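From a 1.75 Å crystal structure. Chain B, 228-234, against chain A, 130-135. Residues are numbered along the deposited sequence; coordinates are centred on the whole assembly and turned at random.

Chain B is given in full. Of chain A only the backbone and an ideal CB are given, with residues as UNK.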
ATOM      1  N   GLY B 228     -14.190  18.204  -2.865  1.00 15.18           N
ATOM      2  CA  GLY B 228     -12.858  18.461  -3.393  1.00 15.54           C
ATOM      3  C   GLY B 228     -11.738  18.059  -2.466  1.00 15.27           C
ATOM      4  O   GLY B 228     -11.969  17.711  -1.307  1.00 16.17           O
ATOM      5  N   TRP B 229     -10.522  18.093  -2.989  1.00 14.98           N
ATOM      6  CA  TRP B 229      -9.355  17.664  -2.226  1.00 14.58           C
ATOM      7  C   TRP B 229      -8.066  18.247  -2.774  1.00 15.06           C
ATOM      8  O   TRP B 229      -7.958  18.556  -3.968  1.00 14.76           O
ATOM      9  CB  TRP B 229      -9.271  16.131  -2.181  1.00 14.56           C
ATOM     10  CG  TRP B 229      -9.343  15.470  -3.537  1.00 13.94           C
ATOM     11  CD1 TRP B 229      -8.305  15.231  -4.390  1.00 14.55           C
ATOM     12  CD2 TRP B 229     -10.524  14.988  -4.196  1.00 14.17           C
ATOM     13  NE1 TRP B 229      -8.758  14.616  -5.536  1.00 14.18           N
ATOM     14  CE2 TRP B 229     -10.118  14.457  -5.446  1.00 13.73           C
ATOM     15  CE3 TRP B 229     -11.886  14.954  -3.855  1.00 14.37           C
ATOM     16  CZ2 TRP B 229     -11.024  13.892  -6.355  1.00 14.67           C
ATOM     17  CZ3 TRP B 229     -12.791  14.400  -4.764  1.00 15.17           C
ATOM     18  CH2 TRP B 229     -12.354  13.877  -6.002  1.00 14.66           C
ATOM     19  N   GLU B 230      -7.090  18.403  -1.886  1.00 15.10           N
ATOM     20  CA  GLU B 230      -5.752  18.813  -2.277  1.00 15.76           C
ATOM     21  C   GLU B 230      -4.779  17.912  -1.545  1.00 15.48           C
ATOM     22  O   GLU B 230      -5.011  17.563  -0.384  1.00 15.93           O
ATOM     23  CB  GLU B 230      -5.474  20.273  -1.898  1.00 16.03           C
ATOM     24  CG  GLU B 230      -6.269  21.316  -2.672  1.00 19.63           C
ATOM     25  CD  GLU B 230      -5.926  21.385  -4.153  1.00 23.46           C
ATOM     26  OE1 GLU B 230      -4.725  21.291  -4.507  1.00 23.49           O
ATOM     27  OE2 GLU B 230      -6.871  21.546  -4.961  1.00 26.89           O
ATOM     28  N   ASN B 231      -3.711  17.529  -2.237  1.00 15.51           N
ATOM     29  CA  ASN B 231      -2.598  16.793  -1.647  1.00 15.47           C
ATOM     30  C   ASN B 231      -1.295  17.399  -2.125  1.00 15.93           C
ATOM     31  O   ASN B 231      -1.171  17.793  -3.291  1.00 15.32           O
ATOM     32  CB  ASN B 231      -2.648  15.307  -2.024  1.00 15.66           C
ATOM     33  CG  ASN B 231      -2.490  15.074  -3.521  1.00 16.68           C
ATOM     34  OD1 ASN B 231      -3.402  15.346  -4.296  1.00 17.06           O
ATOM     35  ND2 ASN B 231      -1.326  14.575  -3.929  1.00 17.84           N
ATOM     36  N   ARG B 232      -0.317  17.452  -1.227  1.00 15.89           N
ATOM     37  CA  ARG B 232       0.974  18.039  -1.540  1.00 16.50           C
ATOM     38  C   ARG B 232       2.061  17.381  -0.705  1.00 16.08           C
ATOM     39  O   ARG B 232       1.790  16.900   0.394  1.00 16.17           O
ATOM     40  CB  ARG B 232       0.931  19.543  -1.248  1.00 17.30           C
ATOM     41  CG  ARG B 232       1.974  20.341  -1.986  1.00 19.74           C
ATOM     42  CD  ARG B 232       1.589  21.818  -2.084  1.00 22.20           C
ATOM     43  NE  ARG B 232       1.104  22.402  -0.826  1.00 24.31           N
ATOM     44  CZ  ARG B 232       1.871  22.726   0.216  1.00 25.51           C
ATOM     45  NH1 ARG B 232       3.180  22.504   0.195  1.00 25.24           N
ATOM     46  NH2 ARG B 232       1.319  23.261   1.299  1.00 25.74           N
ATOM     47  N   VAL B 233       3.282  17.354  -1.236  1.00 15.56           N
ATOM     48  CA  VAL B 233       4.456  16.966  -0.457  1.00 15.66           C
ATOM     49  C   VAL B 233       5.354  18.179  -0.231  1.00 16.02           C
ATOM     50  O   VAL B 233       5.650  18.933  -1.168  1.00 15.36           O
ATOM     51  CB  VAL B 233       5.274  15.832  -1.125  1.00 15.74           C
ATOM     52  CG1 VAL B 233       6.499  15.459  -0.273  1.00 16.36           C
ATOM     53  CG2 VAL B 233       4.391  14.603  -1.361  1.00 16.97           C
ATOM     54  N   ILE B 234       5.779  18.358   1.021  1.00 15.87           N
ATOM     55  CA  ILE B 234       6.770  19.374   1.387  1.00 16.02           C
ATOM     56  C   ILE B 234       8.175  18.844   1.070  1.00 16.53           C
ATOM     57  O   ILE B 234       8.614  17.856   1.661  1.00 16.15           O
ATOM     58  CB  ILE B 234       6.647  19.754   2.889  1.00 16.00           C
ATOM     59  CG1 ILE B 234       5.227  20.247   3.188  1.00 15.23           C
ATOM     60  CG2 ILE B 234       7.720  20.774   3.293  1.00 16.43           C
ATOM     61  CD1 ILE B 234       4.871  20.318   4.683  1.00 16.26           C
TER
ATOM     62  N   UNK A 130       5.938  16.006  -9.785  1.00 15.35           N
ATOM     63  CA  UNK A 130       5.180  17.099  -9.172  1.00 15.74           C
ATOM     64  C   UNK A 130       5.069  16.978  -7.652  1.00 15.58           C
ATOM     65  O   UNK A 130       4.907  15.883  -7.123  1.00 14.87           O
ATOM     66  CB  UNK A 130       3.777  17.154  -9.779  1.00 15.74           C
ATOM     67  N   UNK A 131       5.141  18.106  -6.953  1.00 16.07           N
ATOM     68  CA  UNK A 131       4.861  18.104  -5.514  1.00 17.08           C
ATOM     69  C   UNK A 131       3.389  17.792  -5.233  1.00 16.55           C
ATOM     70  O   UNK A 131       3.020  17.530  -4.089  1.00 16.74           O
ATOM     71  CB  UNK A 131       5.235  19.455  -4.900  1.00 17.08           C
ATOM     72  N   UNK A 132       2.563  17.803  -6.281  1.00 15.95           N
ATOM     73  CA  UNK A 132       1.133  17.475  -6.162  1.00 15.97           C
ATOM     74  C   UNK A 132       0.761  16.105  -6.762  1.00 15.11           C
ATOM     75  O   UNK A 132      -0.424  15.780  -6.918  1.00 15.05           O
ATOM     76  CB  UNK A 132       0.305  18.565  -6.846  1.00 15.97           C
ATOM     77  N   UNK A 133       1.785  15.311  -7.073  1.00 14.10           N
ATOM     78  CA  UNK A 133       1.614  13.953  -7.580  1.00 13.31           C
ATOM     79  C   UNK A 133       0.743  13.140  -6.631  1.00 13.41           C
ATOM     80  O   UNK A 133       0.934  13.179  -5.411  1.00 13.54           O
ATOM     81  CB  UNK A 133       2.971  13.273  -7.772  1.00 13.31           C
ATOM     82  N   UNK A 134      -0.227  12.419  -7.185  1.00 13.06           N
ATOM     83  CA  UNK A 134      -1.042  11.528  -6.366  1.00 13.21           C
ATOM     84  C   UNK A 134      -0.406  10.140  -6.363  1.00 12.77           C
ATOM     85  O   UNK A 134      -0.302   9.496  -7.421  1.00 12.39           O
ATOM     86  CB  UNK A 134      -2.481  11.469  -6.882  1.00 13.21           C
ATOM     87  N   UNK A 135       0.030   9.689  -5.186  1.00 12.01           N
ATOM     88  CA  UNK A 135       0.728   8.409  -5.080  1.00 12.36           C
ATOM     89  C   UNK A 135      -0.111   7.354  -4.370  1.00 11.79           C
ATOM     90  O   UNK A 135      -0.916   7.661  -3.482  1.00 12.11           O
ATOM     91  CB  UNK A 135       2.055   8.595  -4.342  1.00 12.36           C
TER

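Position 130 opens a type I turn that closes at 133, where the backbone N donates to the O of 130 (3.2 Å). Nothing of the 228-234 stretch lies within 5.5 Å of its ideal CB, so the contact asks little here; a small polar residue with an acceptor for the N of position 132 would suit. The residue is Ser130(A), and its OG accepts from the N of position 132 at 3.0 Å, bracing the turn.

Position 131 meets chain B first through its backbone. Its O receives the N of Val233(B) at 2.9 Å, a well-aligned hydrogen bond, and lies 3.3 Å from the CA of Arg232(B) in a CA-H...O contact. These hold whatever the side chain. The CB points sideways, 3.8 Å from the O of Val233(B) and 4.5 Å from CG of Arg232(B), with an arginine close by. A short acid or amide would fit, and so might a serine. The deposited Asp131(A) takes chi1 p, bringing OD2 to 3.3 Å from CG of Arg232(B). A water links the two chains: it donates to OD2 of Asp131(A) (2.7 Å) and to the O of Val233(B) (2.7 Å), and accepts from NH1 of Arg232(B) (2.8 Å).

At 132 the CB also points sideways, 3.9 Å from the O of Asn231(B), an acceptor, with the carboxylate of Glu230(B) farther along the strand. Lysine or arginine is the natural reading, since reaching the acid takes length. Arg132(A) bends back with chi3 p: NE gives the O of Asn231(B) a weak hydrogen bond at 2.8 Å, and OE1 of Glu230(B) lies over one face of the guanidinium, 3.2 Å from NH2. That salt bridge works through charge alone, because no N-H points at the oxygen. The backbone O of Arg132(A) also accepts a weak hydrogen bond from ND2 of Asn231(B) at 3.3 Å.

Position 133 directs its CB away, so this stretch of chain B does not set the choice; many residues would be tolerated, aliphatic ones among them. It is Leu133(A); its backbone O sits 3.0 Å from ND2 of Asn231(B).

At 134 the CB is sideways, 4.4 Å from ND2 of Asn231(B), and the indole NE1 of Trp229(B) offers a donor farther out. Glutamate or glutamine would suit, having the reach. Glu134(A) extends with chi2 t, packing CG 3.6 Å from OD1 of Asn231(B), while a water donates to its OE2 (2.6 Å) and accepts from NE1 of Trp229(B) (2.9 Å).

At 135 nothing of the 228-234 stretch lies within 5.5 Å of the ideal CB, so long flexible polar residues, among many others, would do. The CE of the deposited Lys135(A) comes to 4.6 Å from CG2 of Val233(B), the nearest it gets.

Chain A 130-135: SDRLEK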
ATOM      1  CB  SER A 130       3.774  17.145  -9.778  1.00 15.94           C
ATOM      2  OG  SER A 130       2.994  18.180  -9.199  1.00 17.63           O
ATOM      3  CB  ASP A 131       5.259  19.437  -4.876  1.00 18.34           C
ATOM      4  CG  ASP A 131       4.344  20.571  -5.278  1.00 21.64           C
ATOM      5  OD1 ASP A 131       3.992  20.651  -6.471  1.00 26.52           O
ATOM      6  OD2 ASP A 131       3.987  21.395  -4.402  1.00 27.40           O
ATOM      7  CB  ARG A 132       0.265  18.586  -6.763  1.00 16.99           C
ATOM      8  CG  ARG A 132       0.356  19.924  -6.010  1.00 20.01           C
ATOM      9  CD  ARG A 132      -1.019  20.600  -5.864  1.00 26.66           C
ATOM     10  NE  ARG A 132      -1.972  19.752  -5.125  1.00 30.42           N
ATOM     11  CZ  ARG A 132      -2.936  19.019  -5.687  1.00 31.81           C
ATOM     12  NH1 ARG A 132      -3.128  19.029  -7.005  1.00 34.38           N
ATOM     13  NH2 ARG A 132      -3.727  18.280  -4.930  1.00 31.39           N
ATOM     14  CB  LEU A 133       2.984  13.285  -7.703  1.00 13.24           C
ATOM     15  CG  LEU A 133       3.066  11.841  -8.195  1.00 12.07           C
ATOM     16  CD1 LEU A 133       2.662  11.784  -9.660  1.00 13.94           C
ATOM     17  CD2 LEU A 133       4.500  11.370  -8.024  1.00 13.06           C
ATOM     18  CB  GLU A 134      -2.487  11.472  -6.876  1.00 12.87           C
ATOM     19  CG  GLU A 134      -3.242  12.801  -6.801  1.00 14.33           C
ATOM     20  CD  GLU A 134      -4.718  12.660  -7.104  1.00 14.89           C
ATOM     21  OE1 GLU A 134      -5.435  11.979  -6.332  1.00 17.56           O
ATOM     22  OE2 GLU A 134      -5.167  13.227  -8.124  1.00 16.07           O
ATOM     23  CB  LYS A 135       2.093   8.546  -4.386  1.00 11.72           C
ATOM     24  CG  LYS A 135       3.069   9.524  -5.029  1.00 12.42           C
ATOM     25  CD  LYS A 135       4.394   9.517  -4.286  1.00 14.05           C
ATOM     26  CE  LYS A 135       4.248  10.269  -2.940  1.00 18.68           C
ATOM     27  NZ  LYS A 135       5.481  10.131  -2.148  1.00 24.22           N
TER
HETATM   28  O   HOH W   1       4.767  21.422  -1.792  1.00 22.80           O
HETATM   29  O   HOH W   2      -7.788  13.529  -8.066  1.00 16.83           O
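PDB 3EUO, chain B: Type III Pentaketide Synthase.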